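Local coordinates for universal stress protein (Pseudomonas aeruginosa UCBPP-PA14, PDB 7MQ5) that is of unknown function but probably takes part in bacterial stress responses, as universal stress proteins do, at residues R151-G156 with L274-I279. Numbering follows the deposited sequence.
Sequences RSLHAG and LKPDDI
A water molecule joins Ser152 to the backbone of Asp277: it lies 2.8 Å from Ser152 OG and accepts a hydrogen bond of 2.9 Å from Asp277 N. That amide belongs to the first turn of helix 277-287, directly after the N-cap residue Pro276, and the water thus takes up an N-H for which the helix itself has no carbonyl. In the conformer described here, one of two, Ser152 OG stands anti to its own backbone N (chi1 173°), which brings it to the water and within 3.5 Å of Asp277 OD2; hydroxyl, carboxylate and water gather at an exposed margin of the contact.

Deeper in, Leu153 reaches across with one methyl. Its CD1 rests over the peptide link between Lys275 and Pro276, 3.9 Å from Pro276 N, with the proline ring carbon CD 4.4 Å away. The junction lies in the alpha/beta fold of the family, where strand 270-274, parallel to strand 240-244 in the mixed sheet, runs out and turns into the C-terminal helix; helix 148-167 packs against this exit.

One turn further along helix 148-167, the backbone of Gly156 receives Leu274 CD1, 3.6 Å from Gly156 O. This carbonyl also accepts a hydrogen bond from His160 ND1, and the Leu274 side chain touches Ile157 and His160 as well. The CB of Lys275 is directed away from 151-156, and NZ is hydrogen-bonded to the carbonyl oxygens of Leu116 and Ala119.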
# COMPACT_ATOMS: atom_id res chain seq x y z
N ARG A 151 -13.63 -7.43 -9.52
CA ARG A 151 -14.36 -7.76 -8.26
C ARG A 151 -13.36 -8.20 -7.18
O ARG A 151 -13.46 -7.71 -6.05
CB ARG A 151 -15.41 -8.86 -8.47
CG ARG A 151 -16.65 -8.42 -9.23
CD ARG A 151 -17.81 -9.39 -9.08
NE ARG A 151 -17.47 -10.77 -9.40
CZ ARG A 151 -17.56 -11.33 -10.61
NH1 ARG A 151 -17.98 -10.64 -11.66
NH2 ARG A 151 -17.22 -12.60 -10.76
N SER A 152 -12.43 -9.07 -7.55
CA SER A 152 -11.40 -9.60 -6.61
C SER A 152 -10.50 -8.46 -6.11
O SER A 152 -10.30 -8.34 -4.90
CB SER A 152 -10.58 -10.68 -7.27
OG SER A 152 -9.50 -11.07 -6.44
N LEU A 153 -9.99 -7.65 -7.04
CA LEU A 153 -9.07 -6.54 -6.68
C LEU A 153 -9.81 -5.55 -5.77
O LEU A 153 -9.26 -5.17 -4.73
CB LEU A 153 -8.56 -5.85 -7.95
CG LEU A 153 -7.50 -4.77 -7.73
CD1 LEU A 153 -6.27 -5.37 -7.07
CD2 LEU A 153 -7.12 -4.11 -9.05
N HIS A 154 -11.03 -5.16 -6.13
CA HIS A 154 -11.80 -4.21 -5.29
C HIS A 154 -12.06 -4.82 -3.91
O HIS A 154 -11.97 -4.08 -2.91
CB HIS A 154 -13.12 -3.81 -5.96
CG HIS A 154 -12.94 -3.03 -7.21
ND1 HIS A 154 -13.90 -2.98 -8.20
CD2 HIS A 154 -11.88 -2.34 -7.68
CE1 HIS A 154 -13.47 -2.24 -9.19
NE2 HIS A 154 -12.24 -1.83 -8.91
N ALA A 155 -12.39 -6.11 -3.84
CA ALA A 155 -12.65 -6.74 -2.53
C ALA A 155 -11.37 -6.64 -1.68
O ALA A 155 -11.48 -6.36 -0.47
CB ALA A 155 -13.08 -8.17 -2.71
N GLY A 156 -10.19 -6.82 -2.29
CA GLY A 156 -8.94 -6.75 -1.52
C GLY A 156 -8.64 -5.32 -1.08
O GLY A 156 -8.19 -5.11 0.07
N LEU A 274 -1.66 -2.65 -3.77
CA LEU A 274 -2.08 -4.05 -3.95
C LEU A 274 -2.02 -4.41 -5.43
O LEU A 274 -2.16 -3.51 -6.27
CB LEU A 274 -3.51 -4.22 -3.41
CG LEU A 274 -3.70 -3.78 -1.97
CD1 LEU A 274 -5.15 -3.95 -1.56
CD2 LEU A 274 -2.79 -4.54 -1.03
N LYS A 275 -1.83 -5.68 -5.72
CA LYS A 275 -1.80 -6.16 -7.12
C LYS A 275 -2.83 -7.27 -7.29
O LYS A 275 -3.20 -7.93 -6.33
CB LYS A 275 -0.42 -6.70 -7.49
CG LYS A 275 0.72 -5.71 -7.35
CD LYS A 275 2.01 -6.24 -7.92
CE LYS A 275 3.17 -5.27 -7.84
NZ LYS A 275 3.78 -5.17 -6.49
N PRO A 276 -3.32 -7.48 -8.53
CA PRO A 276 -4.23 -8.58 -8.80
C PRO A 276 -3.59 -9.92 -8.42
O PRO A 276 -2.40 -10.09 -8.57
CB PRO A 276 -4.45 -8.51 -10.32
CG PRO A 276 -4.18 -7.08 -10.67
CD PRO A 276 -3.07 -6.66 -9.73
N ASP A 277 -4.42 -10.87 -8.00
CA ASP A 277 -3.93 -12.21 -7.59
C ASP A 277 -3.08 -12.87 -8.68
O ASP A 277 -2.05 -13.48 -8.34
CB ASP A 277 -5.08 -13.14 -7.20
CG ASP A 277 -5.82 -12.74 -5.94
OD1 ASP A 277 -5.28 -11.92 -5.18
OD2 ASP A 277 -6.92 -13.28 -5.72
N ASP A 278 -3.50 -12.77 -9.95
CA ASP A 278 -2.78 -13.41 -11.09
C ASP A 278 -1.39 -12.78 -11.27
O ASP A 278 -0.45 -13.49 -11.68
CB ASP A 278 -3.57 -13.29 -12.40
CG ASP A 278 -4.85 -14.11 -12.47
OD1 ASP A 278 -5.09 -14.93 -11.56
OD2 ASP A 278 -5.60 -13.92 -13.46
N ILE A 279 -1.28 -11.47 -11.02
CA ILE A 279 0.00 -10.74 -11.13
C ILE A 279 0.91 -11.14 -9.95
O ILE A 279 2.09 -11.41 -10.17
CB ILE A 279 -0.25 -9.22 -11.19
CG1 ILE A 279 -1.06 -8.80 -12.42
CG2 ILE A 279 1.06 -8.45 -11.10
CD1 ILE A 279 -0.36 -9.04 -13.72
O HOH W 1 -7.11 -9.99 -7.40